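Multicopper oxidase (Pseudomonas thermotolerans, PDB 6VOW) probably oxidises phenolic substrates in the manner of a laccase, passing the electrons through a mononuclear copper to a copper cluster where dioxygen is reduced to water. Local coordinates at residues A[354-357]-A[361-364]; A[244-247]-A[253-256]; A[65-70]-A[203-208]; A[312-317]-A[394-399]. All coordinates share one frame; numbering follows the deposited sequence. Where two conformers were deposited one is given.

Interaction 1: A[354-357]-A[361-364]; sequences AWDI and SCAE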
loop_
_atom_site.group_PDB
_atom_site.type_symbol
_atom_site.label_atom_id
_atom_site.label_comp_id
_atom_site.label_asym_id
_atom_site.label_seq_id
_atom_site.Cartn_x
_atom_site.Cartn_y
_atom_site.Cartn_z
ATOM N N ALA A 354 -17.254 -17.717 -1.006
ATOM C CA ALA A 354 -16.104 -18.559 -1.393
ATOM C C ALA A 354 -14.950 -18.114 -0.562
ATOM O O ALA A 354 -14.681 -17.008 -0.593
ATOM C CB ALA A 354 -15.806 -18.434 -2.882
ATOM N N TRP A 355 -14.407 -19.000 0.289
ATOM C CA TRP A 355 -13.103 -18.801 0.977
ATOM C C TRP A 355 -12.019 -18.900 -0.092
ATOM O O TRP A 355 -12.222 -19.626 -1.044
ATOM C CB TRP A 355 -12.955 -19.907 2.067
ATOM C CG TRP A 355 -12.294 -21.342 1.615
ATOM C CD1 TRP A 355 -11.362 -22.055 2.344
ATOM C CD2 TRP A 355 -12.525 -22.156 0.396
ATOM N NE1 TRP A 355 -11.003 -23.205 1.683
ATOM C CE2 TRP A 355 -11.684 -23.299 0.494
ATOM C CE3 TRP A 355 -13.338 -22.024 -0.755
ATOM C CZ2 TRP A 355 -11.634 -24.313 -0.514
ATOM C CZ3 TRP A 355 -13.279 -23.045 -1.765
ATOM C CH2 TRP A 355 -12.431 -24.164 -1.624
ATOM N N ASP A 356 -10.926 -18.124 -0.026
ATOM C CA ASP A 356 -9.672 -18.493 -0.763
ATOM C C ASP A 356 -8.893 -19.532 0.083
ATOM O O ASP A 356 -8.789 -19.445 1.325
ATOM C CB ASP A 356 -8.777 -17.255 -1.165
ATOM C CG ASP A 356 -7.808 -17.503 -2.441
ATOM O OD1 ASP A 356 -6.614 -17.770 -2.155
ATOM O OD2 ASP A 356 -8.183 -17.374 -3.682
ATOM N N ILE A 357 -8.355 -20.532 -0.614
ATOM C CA ILE A 357 -7.429 -21.528 -0.020
ATOM C C ILE A 357 -6.022 -21.102 -0.443
ATOM O O ILE A 357 -5.556 -21.343 -1.568
ATOM C CB ILE A 357 -7.764 -23.020 -0.376
ATOM C CG1 ILE A 357 -6.669 -24.007 0.147
ATOM C CG2 ILE A 357 -8.081 -23.171 -1.857
ATOM C CD1 ILE A 357 -6.261 -23.820 1.604
ATOM N N SER A 361 -3.825 -23.974 -6.154
ATOM C CA SER A 361 -3.911 -23.037 -7.299
ATOM C C SER A 361 -5.318 -22.858 -7.891
ATOM O O SER A 361 -5.583 -23.224 -9.035
ATOM C CB SER A 361 -2.934 -23.456 -8.328
ATOM O OG SER A 361 -1.665 -23.456 -7.709
ATOM N N CYS A 362 -6.161 -22.206 -7.074
ATOM C CA CYS A 362 -7.587 -21.868 -7.308
ATOM C C CYS A 362 -7.834 -20.447 -7.907
ATOM O O CYS A 362 -8.930 -19.854 -7.816
ATOM C CB CYS A 362 -8.382 -22.011 -5.970
ATOM S SG CYS A 362 -7.904 -21.039 -4.460
ATOM N N ALA A 363 -6.804 -19.892 -8.542
ATOM C CA ALA A 363 -6.969 -18.723 -9.405
ATOM C C ALA A 363 -7.596 -19.093 -10.806
ATOM O O ALA A 363 -7.919 -18.218 -11.623
ATOM C CB ALA A 363 -5.623 -17.999 -9.533
ATOM N N GLU A 364 -7.824 -20.388 -11.039
ATOM C CA GLU A 364 -8.513 -20.910 -12.234
ATOM C C GLU A 364 -10.061 -20.844 -12.167
ATOM O O GLU A 364 -10.719 -21.000 -13.181
ATOM C CB GLU A 364 -8.034 -22.355 -12.495
ATOM C CG GLU A 364 -6.501 -22.484 -12.531
ATOM C CD GLU A 364 -6.020 -23.796 -13.099
ATOM O OE1 GLU A 364 -6.056 -24.787 -12.359
ATOM O OE2 GLU A 364 -5.570 -23.836 -14.266
#
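Cys-362 faces Asp-356 and Ile-357 within the long irregular connection between strands 323-329 and 368-370 of the C-terminal cupredoxin-type domain. Neither segment is helix or strand, and three residues separate them; the nearest alpha carbons, those of Ile-357 and Cys-362, remain 7.3 Å apart, and the contact is bridged from one side by the cysteine side chain. At the start of 361-364, the CB of Ser-361 points away from 354-357, and its side chain lies against Tyr-109. Cys-362 follows and carries the whole contact from its side. Its SG stands between the backbone N and the carbonyl carbon (chi1 58°), and from there the sulfur reaches across to the methyl branch of Ile-357, to the backbone O of Ile-357, 3.7 Å from Cys-362 SG, and to the carboxylate of Asp-356, whose OD2 lies 3.8 Å from Cys-362 SG. At that distance Asp-356 OD2 and Cys-362 SG are only in loose contact. Next along the segment, Ala-363 turns to Val-110, so that 361-364 also rests on another part of the chain. Asp-356 in turn is tied by a backbone hydrogen bond to Gly-448, in the region just beyond the copper-ligating His-444, and its side chain is about 10 Å from the Cu-O-Cu linkage, too far to be a ligand. The 122 Å² buried in total marks a small surface contact. Ile-357 CG2 is shared between two neighbours: it sits 3.8 Å above the plane of the Trp-355 ring, offset toward the rim, and it touches Cys-362 SG at 3.4 Å.

Interaction 2: A[244-247]-A[253-256]; sequences YALD and PRPL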
loop_
_atom_site.group_PDB
_atom_site.type_symbol
_atom_site.label_atom_id
_atom_site.label_comp_id
_atom_site.label_asym_id
_atom_site.label_seq_id
_atom_site.Cartn_x
_atom_site.Cartn_y
_atom_site.Cartn_z
ATOM N N TYR A 244 -2.872 15.675 -0.837
ATOM C CA TYR A 244 -2.736 15.911 -2.288
ATOM C C TYR A 244 -2.939 14.702 -3.137
ATOM O O TYR A 244 -3.177 14.820 -4.375
ATOM C CB TYR A 244 -1.374 16.443 -2.603
ATOM C CG TYR A 244 -1.267 17.945 -2.539
ATOM C CD1 TYR A 244 -1.523 18.615 -1.363
ATOM C CD2 TYR A 244 -0.994 18.677 -3.655
ATOM C CE1 TYR A 244 -1.435 20.003 -1.288
ATOM C CE2 TYR A 244 -0.904 20.043 -3.627
ATOM C CZ TYR A 244 -1.099 20.696 -2.448
ATOM O OH TYR A 244 -0.990 22.010 -2.470
ATOM N N ALA A 245 -2.770 13.539 -2.531
ATOM C CA ALA A 245 -3.016 12.288 -3.225
ATOM C C ALA A 245 -3.232 11.143 -2.286
ATOM O O ALA A 245 -2.608 11.073 -1.221
ATOM C CB ALA A 245 -1.831 11.931 -4.086
ATOM N N LEU A 246 -4.030 10.198 -2.761
ATOM C CA LEU A 246 -4.376 8.962 -1.995
ATOM C C LEU A 246 -4.162 7.717 -2.838
ATOM O O LEU A 246 -4.747 7.577 -3.984
ATOM C CB LEU A 246 -5.808 9.001 -1.541
ATOM C CG LEU A 246 -6.394 10.290 -1.038
ATOM C CD1 LEU A 246 -7.935 10.146 -0.873
ATOM C CD2 LEU A 246 -5.686 10.710 0.238
ATOM N N ASP A 247 -3.295 6.844 -2.305
ATOM C CA ASP A 247 -3.041 5.537 -2.887
ATOM C C ASP A 247 -2.537 5.760 -4.328
ATOM O O ASP A 247 -2.999 5.161 -5.280
ATOM C CB ASP A 247 -4.323 4.703 -2.797
ATOM C CG ASP A 247 -4.930 4.726 -1.359
ATOM O OD1 ASP A 247 -4.216 4.466 -0.406
ATOM O OD2 ASP A 247 -6.104 5.096 -1.186
ATOM N N PRO A 253 -6.596 19.066 -3.687
ATOM C CA PRO A 253 -6.089 19.173 -2.345
ATOM C C PRO A 253 -7.133 19.649 -1.340
ATOM O O PRO A 253 -7.915 20.509 -1.677
ATOM C CB PRO A 253 -4.917 20.151 -2.466
ATOM C CG PRO A 253 -4.577 20.138 -3.872
ATOM C CD PRO A 253 -5.781 19.812 -4.647
ATOM N N ARG A 254 -7.049 19.114 -0.120
ATOM C CA ARG A 254 -8.062 19.188 0.970
ATOM C C ARG A 254 -7.247 19.161 2.258
ATOM O O ARG A 254 -6.236 18.373 2.325
ATOM C CB ARG A 254 -8.826 17.871 0.924
ATOM C CG ARG A 254 -10.262 17.892 1.250
ATOM C CD ARG A 254 -10.903 16.526 0.884
ATOM N NE ARG A 254 -10.402 15.258 1.495
ATOM C CZ ARG A 254 -10.488 14.053 0.877
ATOM N NH1 ARG A 254 -10.983 13.915 -0.366
ATOM N NH2 ARG A 254 -10.073 12.949 1.471
ATOM N N PRO A 255 -7.642 19.956 3.288
ATOM C CA PRO A 255 -6.955 19.818 4.598
ATOM C C PRO A 255 -7.057 18.411 5.111
ATOM O O PRO A 255 -8.063 17.727 4.853
ATOM C CB PRO A 255 -7.743 20.768 5.559
ATOM C CG PRO A 255 -8.387 21.772 4.629
ATOM C CD PRO A 255 -8.665 21.033 3.313
ATOM N N LEU A 256 -6.017 17.983 5.813
ATOM C CA LEU A 256 -6.041 16.763 6.566
ATOM C C LEU A 256 -7.306 16.723 7.413
ATOM O O LEU A 256 -8.075 15.794 7.295
ATOM C CB LEU A 256 -4.845 16.647 7.474
ATOM C CG LEU A 256 -4.838 15.351 8.255
ATOM C CD1 LEU A 256 -4.813 14.056 7.446
ATOM C CD2 LEU A 256 -3.586 15.420 9.064
#
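Pro-253 lies over one face of the Tyr-244 ring in the beta hairpin of strands 240-246 and 249-255, at the edge of a six-stranded sheet. Its CG is 3.7 Å from the ring centroid of Tyr-244 and 13° off the ring normal, which meets the geometry of a CH-pi contact. CB of Pro-253 comes down nearer the rim, 3.7 Å from Tyr-244 CE1, so two consecutive ring carbons of the proline rest on the aromatic face. The tyrosine CG stands on the backbone N side, roughly opposite the carbonyl carbon (chi1 -89°), which brings the ring over Pro-253; its hydroxyl end is held elsewhere, by a hydrogen bond to the carbonyl O of Pro-306, while Phe-163 packs edge-to-face with the ring.

Further along, Leu-246 projects toward the partner strand and offers CD1 to the Arg-254 guanidinium, 4.2 Å from NH2, in an oblique approach. The arginine gets there through a bend at chi3 (59°) in a side chain that is extended at chi2. Backbone hydrogen bonds pair Tyr-244 with Ile-251 and Arg-254 with Leu-243. The proline-tyrosine contact is probably mainly dispersive, with a small electrostatic share from C-H groups over the pi face.

Interaction 3: A[65-70]-A[203-208]; sequences QAPGVE and VNARPN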
loop_
_atom_site.group_PDB
_atom_site.type_symbol
_atom_site.label_atom_id
_atom_site.label_comp_id
_atom_site.label_asym_id
_atom_site.label_seq_id
_atom_site.Cartn_x
_atom_site.Cartn_y
_atom_site.Cartn_z
ATOM N N GLN A 65 17.722 -3.853 4.207
ATOM C CA GLN A 65 16.954 -3.195 5.212
ATOM C C GLN A 65 15.513 -3.664 5.175
ATOM O O GLN A 65 15.067 -4.173 4.190
ATOM C CB GLN A 65 16.932 -1.678 4.964
ATOM C CG GLN A 65 16.264 -1.272 3.631
ATOM C CD GLN A 65 16.404 0.211 3.362
ATOM O OE1 GLN A 65 15.404 1.002 3.312
ATOM N NE2 GLN A 65 17.677 0.631 3.236
ATOM N N ALA A 66 14.790 -3.327 6.245
ATOM C CA ALA A 66 13.368 -3.518 6.363
ATOM C C ALA A 66 12.759 -2.417 7.201
ATOM O O ALA A 66 13.205 -2.249 8.278
ATOM C CB ALA A 66 13.202 -4.839 6.981
ATOM N N PRO A 67 11.818 -1.588 6.704
ATOM C CA PRO A 67 11.320 -1.649 5.330
ATOM C C PRO A 67 12.386 -1.546 4.277
ATOM O O PRO A 67 13.375 -0.893 4.472
ATOM C CB PRO A 67 10.401 -0.421 5.206
ATOM C CG PRO A 67 10.011 -0.100 6.611
ATOM C CD PRO A 67 11.156 -0.521 7.476
ATOM N N GLY A 68 12.090 -2.139 3.151
ATOM C CA GLY A 68 13.034 -2.238 2.059
ATOM C C GLY A 68 13.462 -0.911 1.418
ATOM O O GLY A 68 12.841 0.173 1.556
ATOM N N VAL A 69 14.548 -0.996 0.705
ATOM C CA VAL A 69 15.061 0.139 -0.016
ATOM C C VAL A 69 13.970 0.865 -0.835
ATOM O O VAL A 69 12.984 0.238 -1.314
ATOM C CB VAL A 69 16.121 -0.363 -0.990
ATOM C CG1 VAL A 69 15.452 -0.589 -2.332
ATOM C CG2 VAL A 69 17.271 0.613 -1.062
ATOM N N GLU A 70 14.123 2.186 -0.970
ATOM C CA GLU A 70 13.168 2.965 -1.785
ATOM C C GLU A 70 13.429 2.763 -3.313
ATOM O O GLU A 70 14.469 2.938 -3.767
ATOM C CB GLU A 70 13.019 4.468 -1.395
ATOM C CG GLU A 70 11.735 5.046 -2.084
ATOM C CD GLU A 70 11.287 6.462 -1.647
ATOM O OE1 GLU A 70 11.376 7.339 -2.511
ATOM O OE2 GLU A 70 10.783 6.722 -0.516
ATOM N N VAL A 203 8.543 3.990 11.995
ATOM C CA VAL A 203 8.533 4.803 10.810
ATOM C C VAL A 203 9.907 4.657 10.292
ATOM O O VAL A 203 10.862 5.035 11.002
ATOM C CB VAL A 203 8.263 6.272 11.145
ATOM C CG1 VAL A 203 8.760 7.180 10.042
ATOM C CG2 VAL A 203 6.776 6.471 11.303
ATOM N N ASN A 204 10.006 4.117 9.074
ATOM C CA ASN A 204 11.326 3.845 8.438
ATOM C C ASN A 204 12.220 3.018 9.337
ATOM O O ASN A 204 13.391 3.323 9.533
ATOM C CB ASN A 204 12.002 5.194 8.055
ATOM C CG ASN A 204 11.152 6.026 7.076
ATOM O OD1 ASN A 204 10.296 5.509 6.388
ATOM N ND2 ASN A 204 11.394 7.311 7.018
ATOM N N ALA A 205 11.648 1.972 9.949
ATOM C CA ALA A 205 12.411 1.026 10.866
ATOM C C ALA A 205 12.759 1.526 12.269
ATOM O O ALA A 205 13.420 0.793 13.047
ATOM C CB ALA A 205 13.698 0.571 10.219
ATOM N N ARG A 206 12.335 2.743 12.602
ATOM C CA ARG A 206 12.705 3.354 13.847
ATOM C C ARG A 206 11.430 3.653 14.660
ATOM O O ARG A 206 10.503 4.242 14.080
ATOM C CB ARG A 206 13.430 4.645 13.525
ATOM C CG ARG A 206 14.672 4.501 12.657
ATOM C CD ARG A 206 15.942 4.197 13.445
ATOM N NE ARG A 206 16.301 5.280 14.358
ATOM C CZ ARG A 206 17.011 6.376 14.070
ATOM N NH1 ARG A 206 17.522 6.619 12.840
ATOM N NH2 ARG A 206 17.201 7.262 15.063
ATOM N N PRO A 207 11.366 3.229 15.966
ATOM C CA PRO A 207 10.194 3.589 16.771
ATOM C C PRO A 207 10.302 5.070 17.069
ATOM O O PRO A 207 11.283 5.567 17.635
ATOM C CB PRO A 207 10.328 2.723 18.033
ATOM C CG PRO A 207 11.789 2.433 18.143
ATOM C CD PRO A 207 12.306 2.378 16.744
ATOM N N ASN A 208 9.324 5.762 16.542
ATOM C CA ASN A 208 9.057 7.125 16.845
ATOM C C ASN A 208 10.246 8.055 16.610
ATOM O O ASN A 208 10.750 8.661 17.559
ATOM C CB ASN A 208 8.527 7.238 18.280
ATOM C CG ASN A 208 8.127 8.639 18.623
ATOM O OD1 ASN A 208 7.528 9.336 17.809
ATOM N ND2 ASN A 208 8.498 9.087 19.811
#
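Pro-67 lays the CD corner of its ring against the backbone and methyl of Ala-205, 3.5 Å from Ala-205 N and 3.9 Å from Ala-205 CB. The same methyl approaches the carbonyl oxygen of the preceding residue, with Ala-205 CB 3.5 Å from Ala-66 O. The peptide bond between Ala-66 and Pro-67 is cis, and the Ala-66 carbonyl and the proline CD therefore both lie beside Ala-205. The edge of the contact is completed by Asn-204, whose carbonyl carbon is 4.1 Å from Pro-67 CD.

On the far side the chain makes a type I' beta turn from Val-203 to Arg-206, closing the step from strand 200-203 toward strand 210-214. Two backbone hydrogen bonds brace it, Val-203 N to Arg-206 O at 2.9 Å and Arg-206 N to Val-203 O at 3.2 Å. Positive phi at both central residues, 53° for Asn-204 and 76° for Ala-205, with small psi, is what marks the turn as type I', and it leaves the alanine methyl directed at 65-70. The Asn-204 amide turns the other way and is anchored on strand 165-174, OD1 accepting from Ser-170 N and ND2 donating to Ser-168 O.

Segment 65-70 belongs to the first cupredoxin-type domain, between strands 57-62 and 71-74, while the turn belongs to the middle domain; the contact is thus part of an interdomain seam. Met-49 of strand 37-49 touches both Ala-66 and Ala-205. While hydrogen bonds brace the turn and tie Asn-204 to strand 165-174, the fit here depends on close approach of small groups, not on polar bonds between the two segments.

Interaction 4: A[312-317]-A[394-399]; sequences NPVAEP and GMVFKV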
loop_
_atom_site.group_PDB
_atom_site.type_symbol
_atom_site.label_atom_id
_atom_site.label_comp_id
_atom_site.label_asym_id
_atom_site.label_seq_id
_atom_site.Cartn_x
_atom_site.Cartn_y
_atom_site.Cartn_z
ATOM N N ASN A 312 -3.239 11.141 -12.877
ATOM C CA ASN A 312 -2.744 9.981 -13.646
ATOM C C ASN A 312 -3.687 9.555 -14.804
ATOM O O ASN A 312 -4.888 9.802 -14.719
ATOM C CB ASN A 312 -2.497 8.906 -12.631
ATOM C CG ASN A 312 -1.299 9.244 -11.838
ATOM O OD1 ASN A 312 -0.356 9.771 -12.400
ATOM N ND2 ASN A 312 -1.327 9.032 -10.539
ATOM N N PRO A 313 -3.144 8.964 -15.882
ATOM C CA PRO A 313 -3.910 8.552 -17.043
ATOM C C PRO A 313 -4.707 7.250 -16.828
ATOM O O PRO A 313 -4.409 6.219 -17.436
ATOM C CB PRO A 313 -2.815 8.325 -18.120
ATOM C CG PRO A 313 -1.658 7.837 -17.318
ATOM C CD PRO A 313 -1.681 8.729 -16.105
ATOM N N VAL A 314 -5.734 7.332 -15.999
ATOM C CA VAL A 314 -6.565 6.202 -15.645
ATOM C C VAL A 314 -7.855 6.331 -16.430
ATOM O O VAL A 314 -8.337 7.393 -16.702
ATOM C CB VAL A 314 -6.885 6.246 -14.160
ATOM C CG1 VAL A 314 -7.438 4.919 -13.706
ATOM C CG2 VAL A 314 -5.677 6.606 -13.349
ATOM N N ALA A 315 -8.423 5.202 -16.783
ATOM C CA ALA A 315 -9.581 5.171 -17.648
ATOM C C ALA A 315 -10.826 5.585 -16.846
ATOM O O ALA A 315 -11.210 4.911 -15.914
ATOM C CB ALA A 315 -9.713 3.758 -18.256
ATOM N N GLU A 316 -11.414 6.730 -17.189
ATOM C CA GLU A 316 -12.610 7.217 -16.530
ATOM C C GLU A 316 -13.673 6.168 -16.589
ATOM O O GLU A 316 -14.016 5.688 -17.656
ATOM C CB GLU A 316 -13.127 8.495 -17.190
ATOM C CG GLU A 316 -14.167 9.235 -16.360
ATOM C CD GLU A 316 -13.736 9.521 -14.922
ATOM O OE1 GLU A 316 -12.874 10.425 -14.724
ATOM O OE2 GLU A 316 -14.272 8.844 -13.992
ATOM N N PRO A 317 -14.160 5.740 -15.446
ATOM C CA PRO A 317 -15.354 4.938 -15.589
ATOM C C PRO A 317 -16.478 5.905 -15.971
ATOM O O PRO A 317 -16.482 7.068 -15.519
ATOM C CB PRO A 317 -15.507 4.260 -14.222
ATOM C CG PRO A 317 -14.153 4.360 -13.634
ATOM C CD PRO A 317 -13.655 5.701 -14.082
ATOM N N GLY A 394 -3.998 -4.821 -10.572
ATOM C CA GLY A 394 -4.027 -4.665 -12.016
ATOM C C GLY A 394 -4.683 -3.439 -12.518
ATOM O O GLY A 394 -4.437 -3.062 -13.638
ATOM N N MET A 395 -5.536 -2.868 -11.678
ATOM C CA MET A 395 -6.485 -1.883 -12.045
ATOM C C MET A 395 -6.704 -0.915 -10.926
ATOM O O MET A 395 -6.446 -1.179 -9.765
ATOM C CB MET A 395 -7.794 -2.540 -12.367
ATOM C CG MET A 395 -7.934 -2.885 -13.847
ATOM S SD MET A 395 -8.542 -4.534 -14.233
ATOM C CE MET A 395 -10.055 -4.678 -13.320
ATOM N N VAL A 396 -7.186 0.237 -11.327
ATOM C CA VAL A 396 -7.474 1.300 -10.412
ATOM C C VAL A 396 -8.970 1.518 -10.432
ATOM O O VAL A 396 -9.552 1.585 -11.506
ATOM C CB VAL A 396 -6.720 2.540 -10.880
ATOM C CG1 VAL A 396 -7.450 3.774 -10.510
ATOM C CG2 VAL A 396 -5.333 2.534 -10.239
ATOM N N PHE A 397 -9.597 1.633 -9.270
ATOM C CA PHE A 397 -11.013 1.918 -9.292
ATOM C C PHE A 397 -11.230 3.294 -8.709
ATOM O O PHE A 397 -10.369 3.834 -8.012
ATOM C CB PHE A 397 -11.847 0.844 -8.572
ATOM C CG PHE A 397 -11.381 0.553 -7.192
ATOM C CD1 PHE A 397 -11.763 1.357 -6.133
ATOM C CD2 PHE A 397 -10.559 -0.536 -6.946
ATOM C CE1 PHE A 397 -11.280 1.062 -4.835
ATOM C CE2 PHE A 397 -10.117 -0.851 -5.698
ATOM C CZ PHE A 397 -10.476 -0.060 -4.625
ATOM N N LYS A 398 -12.370 3.852 -9.040
ATOM C CA LYS A 398 -12.823 5.142 -8.546
ATOM C C LYS A 398 -13.896 4.915 -7.520
ATOM O O LYS A 398 -14.876 4.233 -7.780
ATOM C CB LYS A 398 -13.435 5.948 -9.709
ATOM C CG LYS A 398 -13.753 7.382 -9.358
ATOM C CD LYS A 398 -14.153 8.195 -10.536
ATOM C CE LYS A 398 -13.818 9.652 -10.291
ATOM N NZ LYS A 398 -14.211 10.427 -11.515
ATOM N N VAL A 399 -13.730 5.487 -6.359
ATOM C CA VAL A 399 -14.655 5.311 -5.245
ATOM C C VAL A 399 -15.796 6.252 -5.436
ATOM O O VAL A 399 -15.605 7.488 -5.551
ATOM C CB VAL A 399 -13.968 5.669 -3.932
ATOM C CG1 VAL A 399 -14.886 5.421 -2.739
ATOM C CG2 VAL A 399 -12.715 4.848 -3.794
#
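Extended torsions carry Lys-398 across to Glu-316: with CG anti to the backbone N (chi1 -171°) and the chain stretched out beyond it, the ammonium group reaches the loop. Glu-316 starts with its CB pointing away from strand 397-402, but a bend at chi2 (52°) swings its carboxylate back. The two side chains then form a salt bridge, Lys-398 NZ donating to Glu-316 OE2 at 2.9 Å. The nitrogen meets OE2 on the syn side, 24° out of the carboxylate plane, while OE1 of Glu-316 is more distant at 3.5 Å from NZ, so the grip is mainly through one oxygen. Beneath the charged pair, Pro-317 CG lies 4.3 Å from Lys-398 CB, an apolar contact at the foot of the lysine.

At the other end Val-314 and Val-396 cross at about a right angle and meet through their CG1 methyls at 3.4 Å, tighter than usual for carbon atoms. His-249 of strand 249-255 touches both valines. The loop 312-317 leads from the middle domain into strand 323-329 of the C-terminal domain, and here it is laid along residues 396-398, at the start of strand 397-402, whose Lys-398 pairs by backbone hydrogen bonds with Ala-426. The contact thus combines a close valine pair with a charged pair at the more exposed end, where solvent would probably temper the electrostatic gain of the salt bridge.

From the N terminus, interaction 3 comes first: it joins the loop at 65-70 to the turn at 203-208, closing a long loop that brings the first and middle cupredoxin-type domains together. Interaction 2 follows in series as a local hairpin closure within the middle domain. Interaction 4 then links 312-317, on the way out of that domain, to 394-399 in the C-terminal one; interaction 1 is nested inside the loop it closes. None cross. Interactions 2 and 4 are the nearest pair, with centres 17 Å apart and nearest atoms about 6 Å apart, whereas interactions 1 and 2 lie on opposite sides of the chain's centre.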